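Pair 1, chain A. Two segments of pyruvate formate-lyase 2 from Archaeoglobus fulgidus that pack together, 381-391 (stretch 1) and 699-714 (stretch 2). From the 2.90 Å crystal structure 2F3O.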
# COMPACT_ATOMS: atom_id res chain seq x y z
N PHE A 381 -8.65 -46.62 16.15
CA PHE A 381 -7.56 -46.12 15.35
C PHE A 381 -6.25 -46.06 16.14
O PHE A 381 -5.19 -46.40 15.61
CB PHE A 381 -7.90 -44.76 14.72
CG PHE A 381 -6.84 -44.26 13.79
CD1 PHE A 381 -6.50 -44.99 12.65
CD2 PHE A 381 -6.16 -43.09 14.06
CE1 PHE A 381 -5.51 -44.55 11.80
CE2 PHE A 381 -5.18 -42.64 13.21
CZ PHE A 381 -4.84 -43.37 12.08
N LEU A 382 -6.33 -45.67 17.41
CA LEU A 382 -5.14 -45.65 18.29
C LEU A 382 -4.60 -47.05 18.58
O LEU A 382 -3.39 -47.23 18.69
CB LEU A 382 -5.46 -44.94 19.61
CG LEU A 382 -5.67 -43.43 19.65
CD1 LEU A 382 -5.56 -42.92 21.08
CD2 LEU A 382 -4.64 -42.76 18.77
N LYS A 383 -5.51 -48.02 18.72
CA LYS A 383 -5.15 -49.43 18.90
C LYS A 383 -4.40 -49.93 17.67
O LYS A 383 -3.32 -50.51 17.78
CB LYS A 383 -6.40 -50.30 19.11
CG LYS A 383 -6.89 -50.38 20.56
CD LYS A 383 -7.62 -51.70 20.82
CE LYS A 383 -8.02 -51.84 22.28
NZ LYS A 383 -8.91 -50.72 22.72
N ARG A 384 -4.98 -49.63 16.51
CA ARG A 384 -4.45 -50.04 15.22
C ARG A 384 -3.12 -49.39 14.88
O ARG A 384 -2.31 -49.98 14.17
CB ARG A 384 -5.48 -49.75 14.14
CG ARG A 384 -5.44 -50.74 13.02
CD ARG A 384 -6.84 -50.98 12.46
NE ARG A 384 -6.80 -51.20 11.01
CZ ARG A 384 -7.83 -51.59 10.27
NH1 ARG A 384 -9.02 -51.82 10.84
NH2 ARG A 384 -7.67 -51.77 8.96
N LEU A 385 -2.91 -48.18 15.38
CA LEU A 385 -1.62 -47.52 15.27
C LEU A 385 -0.62 -48.22 16.15
O LEU A 385 0.52 -48.44 15.75
CB LEU A 385 -1.72 -46.09 15.77
CG LEU A 385 -2.11 -44.99 14.82
CD1 LEU A 385 -2.59 -43.81 15.65
CD2 LEU A 385 -0.92 -44.61 13.94
N ALA A 386 -1.05 -48.56 17.37
CA ALA A 386 -0.17 -49.18 18.35
C ALA A 386 0.28 -50.59 17.91
O ALA A 386 1.42 -50.99 18.17
CB ALA A 386 -0.83 -49.22 19.73
N GLU A 387 -0.61 -51.30 17.21
CA GLU A 387 -0.31 -52.64 16.68
C GLU A 387 0.76 -52.59 15.62
O GLU A 387 1.65 -53.45 15.60
CB GLU A 387 -1.57 -53.30 16.10
CG GLU A 387 -2.55 -53.76 17.15
CD GLU A 387 -3.98 -53.76 16.65
OE1 GLU A 387 -4.18 -53.96 15.43
OE2 GLU A 387 -4.90 -53.55 17.47
N ALA A 388 0.69 -51.59 14.74
CA ALA A 388 1.65 -51.48 13.66
C ALA A 388 3.02 -51.15 14.22
O ALA A 388 4.01 -51.78 13.86
CB ALA A 388 1.21 -50.42 12.68
N ILE A 389 3.06 -50.19 15.14
CA ILE A 389 4.30 -49.71 15.73
C ILE A 389 4.99 -50.80 16.53
O ILE A 389 6.17 -51.07 16.30
CB ILE A 389 4.07 -48.46 16.60
CG1 ILE A 389 3.68 -47.27 15.72
CG2 ILE A 389 5.31 -48.11 17.34
CD1 ILE A 389 3.46 -45.98 16.49
N SER A 390 4.24 -51.45 17.42
CA SER A 390 4.74 -52.56 18.26
C SER A 390 5.27 -53.77 17.48
O SER A 390 6.26 -54.39 17.89
CB SER A 390 3.68 -53.04 19.23
OG SER A 390 2.55 -53.51 18.53
N SER A 391 4.63 -54.08 16.35
CA SER A 391 5.11 -55.12 15.45
C SER A 391 6.25 -54.63 14.54
O SER A 391 6.48 -55.19 13.48
CB SER A 391 3.97 -55.70 14.62
OG SER A 391 3.42 -54.72 13.76
N VAL A 699 11.71 -55.86 25.65
CA VAL A 699 11.06 -55.02 26.65
C VAL A 699 9.55 -54.81 26.37
O VAL A 699 8.74 -54.68 27.29
CB VAL A 699 11.90 -53.73 26.88
CG1 VAL A 699 11.05 -52.54 27.33
CG2 VAL A 699 13.03 -54.05 27.88
N LEU A 700 9.19 -54.85 25.10
CA LEU A 700 7.79 -54.87 24.66
C LEU A 700 7.11 -56.15 25.12
O LEU A 700 6.04 -56.12 25.74
CB LEU A 700 7.71 -54.78 23.14
CG LEU A 700 7.69 -53.44 22.40
CD1 LEU A 700 6.29 -52.89 22.40
CD2 LEU A 700 8.66 -52.41 22.98
N GLY A 701 7.74 -57.28 24.81
CA GLY A 701 7.27 -58.59 25.25
C GLY A 701 5.95 -59.02 24.66
O GLY A 701 5.66 -58.78 23.49
N GLU A 702 5.14 -59.66 25.49
CA GLU A 702 3.86 -60.21 25.05
C GLU A 702 2.81 -59.11 24.94
O GLU A 702 1.91 -59.17 24.10
CB GLU A 702 3.41 -61.31 26.04
CG GLU A 702 2.04 -61.93 25.76
CD GLU A 702 2.02 -63.43 26.03
OE1 GLU A 702 3.07 -64.10 25.83
OE2 GLU A 702 0.94 -63.93 26.42
N LYS A 703 2.95 -58.09 25.79
CA LYS A 703 2.05 -56.94 25.78
C LYS A 703 2.65 -55.83 24.91
O LYS A 703 2.93 -54.72 25.39
CB LYS A 703 1.80 -56.45 27.22
CG LYS A 703 2.99 -56.69 28.16
CD LYS A 703 3.18 -55.56 29.18
CE LYS A 703 4.64 -55.49 29.66
NZ LYS A 703 4.94 -54.19 30.34
N GLY A 704 2.86 -56.14 23.63
CA GLY A 704 3.41 -55.19 22.67
C GLY A 704 2.47 -54.02 22.44
O GLY A 704 2.88 -52.87 22.47
N ASP A 705 1.19 -54.35 22.23
CA ASP A 705 0.12 -53.38 22.08
C ASP A 705 0.02 -52.45 23.27
O ASP A 705 0.35 -51.27 23.17
CB ASP A 705 -1.22 -54.10 21.94
CG ASP A 705 -1.42 -54.69 20.57
OD1 ASP A 705 -0.42 -54.78 19.82
OD2 ASP A 705 -2.56 -55.07 20.24
N ALA A 706 -0.42 -53.01 24.39
CA ALA A 706 -0.76 -52.26 25.60
C ALA A 706 0.27 -51.20 25.99
O ALA A 706 -0.08 -50.06 26.28
CB ALA A 706 -1.02 -53.22 26.77
N VAL A 707 1.55 -51.58 25.94
CA VAL A 707 2.59 -50.71 26.46
C VAL A 707 2.94 -49.58 25.49
O VAL A 707 3.47 -48.54 25.90
CB VAL A 707 3.86 -51.50 26.92
CG1 VAL A 707 4.86 -51.68 25.79
CG2 VAL A 707 4.53 -50.83 28.14
N ILE A 708 2.60 -49.76 24.21
CA ILE A 708 2.88 -48.73 23.21
C ILE A 708 1.75 -47.72 23.08
O ILE A 708 1.99 -46.52 22.99
CB ILE A 708 3.40 -49.32 21.87
CG1 ILE A 708 4.92 -49.28 21.91
CG2 ILE A 708 2.86 -48.57 20.65
CD1 ILE A 708 5.58 -49.64 20.66
N GLU A 709 0.51 -48.21 23.15
CA GLU A 709 -0.63 -47.32 23.29
C GLU A 709 -0.52 -46.46 24.55
O GLU A 709 -0.96 -45.32 24.57
CB GLU A 709 -1.93 -48.10 23.29
CG GLU A 709 -3.12 -47.28 22.86
CD GLU A 709 -4.44 -47.97 23.12
OE1 GLU A 709 -4.58 -49.15 22.74
OE2 GLU A 709 -5.34 -47.32 23.69
N ALA A 710 0.07 -47.03 25.61
CA ALA A 710 0.33 -46.33 26.87
C ALA A 710 1.19 -45.14 26.60
O ALA A 710 0.87 -44.04 27.03
CB ALA A 710 1.01 -47.25 27.88
N LEU A 711 2.27 -45.36 25.86
CA LEU A 711 3.18 -44.29 25.50
C LEU A 711 2.55 -43.24 24.58
O LEU A 711 2.82 -42.05 24.74
CB LEU A 711 4.45 -44.86 24.88
CG LEU A 711 5.37 -45.64 25.81
CD1 LEU A 711 6.53 -46.28 25.03
CD2 LEU A 711 5.88 -44.77 26.96
N ILE A 712 1.71 -43.69 23.64
CA ILE A 712 0.98 -42.78 22.74
C ILE A 712 0.06 -41.86 23.53
O ILE A 712 0.14 -40.64 23.39
CB ILE A 712 0.15 -43.53 21.66
CG1 ILE A 712 1.06 -44.23 20.67
CG2 ILE A 712 -0.75 -42.57 20.88
CD1 ILE A 712 0.32 -45.18 19.77
N LYS A 713 -0.76 -42.44 24.41
CA LYS A 713 -1.70 -41.66 25.22
C LYS A 713 -0.99 -40.81 26.26
O LYS A 713 -1.51 -39.78 26.68
CB LYS A 713 -2.72 -42.58 25.88
CG LYS A 713 -3.66 -43.24 24.90
CD LYS A 713 -4.69 -44.08 25.61
CE LYS A 713 -5.92 -44.26 24.74
NZ LYS A 713 -7.09 -44.81 25.47
N SER A 714 0.21 -41.22 26.64
CA SER A 714 1.00 -40.47 27.59
C SER A 714 1.59 -39.23 26.95
O SER A 714 1.55 -38.16 27.54
CB SER A 714 2.11 -41.33 28.19
OG SER A 714 2.68 -40.69 29.30

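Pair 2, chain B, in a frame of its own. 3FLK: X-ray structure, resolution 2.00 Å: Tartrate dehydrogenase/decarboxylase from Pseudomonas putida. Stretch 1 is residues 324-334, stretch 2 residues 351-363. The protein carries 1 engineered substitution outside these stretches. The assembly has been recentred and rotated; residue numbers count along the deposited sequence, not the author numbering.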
# COMPACT_ATOMS: atom_id res chain seq x y z
N ASP B 324 -13.47 -26.18 11.76
CA ASP B 324 -14.75 -25.84 11.14
C ASP B 324 -15.77 -25.32 12.16
O ASP B 324 -16.52 -24.39 11.86
CB ASP B 324 -15.32 -27.05 10.38
CG ASP B 324 -14.43 -27.48 9.21
OD1 ASP B 324 -13.35 -26.89 8.99
OD2 ASP B 324 -14.83 -28.43 8.50
N ASP B 325 -15.80 -25.93 13.34
CA ASP B 325 -16.71 -25.50 14.41
C ASP B 325 -16.34 -24.13 14.97
O ASP B 325 -17.21 -23.35 15.34
CB ASP B 325 -16.75 -26.53 15.54
CG ASP B 325 -17.67 -27.71 15.23
OD1 ASP B 325 -18.28 -27.73 14.14
OD2 ASP B 325 -17.78 -28.61 16.08
N MSE B 326 -15.04 -23.84 15.01
CA MSE B 326 -14.55 -22.54 15.46
C MSE B 326 -14.95 -21.43 14.49
O MSE B 326 -15.37 -20.35 14.92
CB MSE B 326 -13.04 -22.57 15.68
CG MSE B 326 -12.65 -23.34 16.93
SE MSE B 326 -10.74 -23.50 17.23
CE MSE B 326 -10.35 -21.64 17.67
N LEU B 327 -14.84 -21.70 13.20
CA LEU B 327 -15.28 -20.77 12.17
C LEU B 327 -16.80 -20.58 12.19
O LEU B 327 -17.28 -19.46 12.04
CB LEU B 327 -14.81 -21.21 10.78
CG LEU B 327 -13.49 -20.66 10.23
CD1 LEU B 327 -13.61 -19.17 9.88
CD2 LEU B 327 -12.32 -20.90 11.17
N ASN B 328 -17.52 -21.68 12.40
CA ASN B 328 -18.97 -21.65 12.57
C ASN B 328 -19.37 -20.76 13.74
O ASN B 328 -20.25 -19.91 13.61
CB ASN B 328 -19.50 -23.08 12.77
CG ASN B 328 -21.01 -23.20 12.57
OD1 ASN B 328 -21.74 -22.20 12.53
ND2 ASN B 328 -21.50 -24.43 12.45
N ALA B 329 -18.69 -20.94 14.88
CA ALA B 329 -18.95 -20.15 16.08
C ALA B 329 -18.65 -18.66 15.87
O ALA B 329 -19.42 -17.81 16.31
CB ALA B 329 -18.15 -20.70 17.26
N ILE B 330 -17.54 -18.37 15.20
CA ILE B 330 -17.16 -17.00 14.85
C ILE B 330 -18.24 -16.35 13.97
O ILE B 330 -18.68 -15.23 14.26
CB ILE B 330 -15.76 -16.93 14.17
CG1 ILE B 330 -14.66 -17.17 15.21
CG2 ILE B 330 -15.54 -15.59 13.48
CD1 ILE B 330 -13.31 -17.59 14.62
N GLU B 331 -18.66 -17.05 12.91
CA GLU B 331 -19.71 -16.58 12.00
C GLU B 331 -21.01 -16.24 12.72
O GLU B 331 -21.60 -15.19 12.48
CB GLU B 331 -20.00 -17.64 10.92
CG GLU B 331 -18.93 -17.78 9.84
CD GLU B 331 -19.03 -19.10 9.08
OE1 GLU B 331 -20.11 -19.73 9.07
OE2 GLU B 331 -18.01 -19.52 8.49
N ARG B 332 -21.44 -17.13 13.62
CA ARG B 332 -22.70 -16.97 14.35
C ARG B 332 -22.68 -15.75 15.28
O ARG B 332 -23.64 -14.98 15.32
CB ARG B 332 -23.03 -18.24 15.13
CG ARG B 332 -23.51 -19.39 14.25
CD ARG B 332 -23.59 -20.69 15.03
NE ARG B 332 -24.15 -21.77 14.22
CZ ARG B 332 -25.40 -22.22 14.32
NH1 ARG B 332 -26.24 -21.69 15.20
NH2 ARG B 332 -25.81 -23.21 13.54
N VAL B 333 -21.58 -15.59 16.00
CA VAL B 333 -21.40 -14.48 16.93
C VAL B 333 -21.41 -13.12 16.20
O VAL B 333 -22.03 -12.16 16.68
CB VAL B 333 -20.12 -14.69 17.78
CG1 VAL B 333 -19.51 -13.38 18.24
CG2 VAL B 333 -20.42 -15.61 18.96
N ILE B 334 -20.76 -13.06 15.05
CA ILE B 334 -20.77 -11.87 14.19
C ILE B 334 -22.19 -11.56 13.69
O ILE B 334 -22.64 -10.41 13.75
CB ILE B 334 -19.78 -12.00 13.00
CG1 ILE B 334 -18.33 -11.93 13.50
CG2 ILE B 334 -20.04 -10.92 11.96
CD1 ILE B 334 -17.28 -12.30 12.45
N GLN B 351 -16.09 -10.81 26.87
CA GLN B 351 -17.47 -11.19 26.54
C GLN B 351 -17.58 -11.83 25.16
O GLN B 351 -18.37 -12.75 24.97
CB GLN B 351 -18.40 -9.98 26.65
CG GLN B 351 -18.72 -9.57 28.09
CD GLN B 351 -19.54 -8.29 28.17
OE1 GLN B 351 -19.39 -7.38 27.36
NE2 GLN B 351 -20.41 -8.21 29.18
N VAL B 352 -16.80 -11.34 24.19
CA VAL B 352 -16.78 -11.95 22.85
C VAL B 352 -16.16 -13.35 22.90
O VAL B 352 -16.69 -14.29 22.31
CB VAL B 352 -16.06 -11.04 21.81
CG1 VAL B 352 -16.00 -11.73 20.45
CG2 VAL B 352 -16.78 -9.71 21.69
N GLY B 353 -15.04 -13.47 23.62
CA GLY B 353 -14.41 -14.77 23.86
C GLY B 353 -15.38 -15.77 24.45
O GLY B 353 -15.49 -16.91 23.97
N ALA B 354 -16.11 -15.34 25.48
CA ALA B 354 -17.13 -16.16 26.14
C ALA B 354 -18.27 -16.55 25.21
O ALA B 354 -18.74 -17.69 25.24
CB ALA B 354 -17.67 -15.44 27.37
N ALA B 355 -18.72 -15.60 24.38
CA ALA B 355 -19.81 -15.83 23.43
C ALA B 355 -19.45 -16.86 22.35
O ALA B 355 -20.27 -17.70 21.99
CB ALA B 355 -20.26 -14.52 22.80
N ILE B 356 -18.22 -16.78 21.85
CA ILE B 356 -17.75 -17.73 20.84
C ILE B 356 -17.57 -19.12 21.45
O ILE B 356 -17.98 -20.13 20.87
CB ILE B 356 -16.44 -17.25 20.15
CG1 ILE B 356 -16.71 -15.96 19.36
CG2 ILE B 356 -15.88 -18.32 19.21
CD1 ILE B 356 -15.47 -15.18 18.94
N SER B 357 -16.97 -19.16 22.64
CA SER B 357 -16.77 -20.41 23.38
C SER B 357 -18.09 -21.11 23.69
O SER B 357 -18.22 -22.33 23.49
CB SER B 357 -15.99 -20.13 24.67
OG SER B 357 -15.55 -21.34 25.27
N ASP B 358 -19.08 -20.35 24.15
CA ASP B 358 -20.41 -20.90 24.46
C ASP B 358 -21.14 -21.38 23.21
O ASP B 358 -21.75 -22.45 23.23
CB ASP B 358 -21.27 -19.87 25.20
CG ASP B 358 -22.64 -20.43 25.58
OD1 ASP B 358 -22.69 -21.54 26.16
OD2 ASP B 358 -23.65 -19.76 25.30
N THR B 359 -21.10 -20.59 22.15
CA THR B 359 -21.71 -20.95 20.87
C THR B 359 -21.11 -22.25 20.33
O THR B 359 -21.84 -23.12 19.86
CB THR B 359 -21.55 -19.81 19.83
OG1 THR B 359 -22.16 -18.62 20.34
CG2 THR B 359 -22.19 -20.17 18.50
N LEU B 360 -19.79 -22.38 20.43
CA LEU B 360 -19.08 -23.58 19.98
C LEU B 360 -19.55 -24.82 20.74
O LEU B 360 -19.82 -25.86 20.13
CB LEU B 360 -17.57 -23.39 20.11
CG LEU B 360 -16.64 -24.44 19.51
CD1 LEU B 360 -15.35 -23.79 19.05
CD2 LEU B 360 -16.33 -25.56 20.50
N ALA B 361 -19.64 -24.71 22.06
CA ALA B 361 -20.07 -25.82 22.91
C ALA B 361 -21.51 -26.25 22.62
O ALA B 361 -21.86 -27.42 22.80
CB ALA B 361 -19.90 -25.47 24.39
N ARG B 362 -22.33 -25.32 22.14
CA ARG B 362 -23.74 -25.57 21.87
C ARG B 362 -24.02 -26.04 20.43
O ARG B 362 -25.17 -26.34 20.10
CB ARG B 362 -24.59 -24.34 22.21
CG ARG B 362 -24.56 -23.98 23.68
CD ARG B 362 -25.47 -22.80 24.01
NE ARG B 362 -25.38 -22.43 25.42
CZ ARG B 362 -26.05 -23.04 26.41
NH1 ARG B 362 -26.88 -24.05 26.15
NH2 ARG B 362 -25.90 -22.62 27.66
N LEU B 363 -22.99 -26.12 19.60
CA LEU B 363 -23.13 -26.59 18.22
C LEU B 363 -23.45 -28.08 18.16
O LEU B 363 -22.89 -28.87 18.92
CB LEU B 363 -21.87 -26.29 17.39
CG LEU B 363 -21.53 -24.84 17.04
CD1 LEU B 363 -20.13 -24.77 16.43
CD2 LEU B 363 -22.55 -24.22 16.11

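The sharpest difference lies at one matched couple, E387(A) with D705(A) in pair 1 and I330(B) with I356(B) in pair 2. In pair 1 two carboxylates meet there: E387(A) OE2 lies 3.9 Å from D705(A) OD2, a close approach of like charges, and the nearest atoms are E387(A) CG and D705(A) OD2 at 3.4 Å. In pair 2 the same positions hold two buried isoleucines, with I330(B) CG1 4.3 Å from I356(B) CD1. Exposure agrees with the chemistry, since E387(A) is partly exposed and D705(A) exposed.

The backbones nevertheless coincide. Fourteen central residues superpose with an RMSD of 0.4 Å over N, CA and C. The helix axes approach to 8.4 Å at 114° in pair 1 and to 8.6 Å at 122° in pair 2, and the buried areas are 565 and 552 Å². Neither pair has a hydrogen bond across the stretches, so both contacts rest on van der Waals packing, some of it against backbone atoms.

Both pairs place an alanine at the close approach, A386(A) matching A329(B): A386(A) CA is 5.3 Å from E709(A) CA, and A329(B) CA is 5.2 Å from L360(B) CA, at matched positions. The A386(A) methyl sits as a knob among D705(A), I708(A), E709(A) and I712(A), with its CB 3.9 Å from I708(A) CG2. In pair 2, A329(B) CB lies 3.8 Å from I356(B) CG2 and 4.0 Å from L360(B) CB.

One turn on, S390(A) matches V333(B), although their CA atoms differ by 1.3 Å. Facing them are G704(A) and A355(B), whose CA atoms lie 1.5 Å apart after superposition. S390(A) CB packs 3.3 Å from G704(A) O; V333(B) CG2 lies 3.7 Å from A355(B) O and 3.7 Å from I356(B) CG1. Thus a serine against a glycine in one pair corresponds to a valine against an alanine in the other.

At the other end, L382(A) and D325(B) match, as do I712(A) and L363(B). L382(A) CD2 meets I712(A) CG2 at 4.4 Å, whereas D325(B) offers its CB to L363(B) CD1 at 3.9 Å. The match of E709(A) with L360(B) also changes character, as does that of their partners K383(A) and M326(B): E709(A) OE1 lies 3.4 Å from K383(A) CG, while L360(B) CD1 reaches CG of the selenomethionine M326(B) at 3.5 Å.

Finally, I389(A) matches R332(B). I389(A) CG2 packs 3.7 Å from I708(A) CD1; R332(B) CD instead sits 3.8 Å from T359(B) CG2, and L363(B) CD2 covers one guanidinium face, 3.5 Å from R332(B) NE.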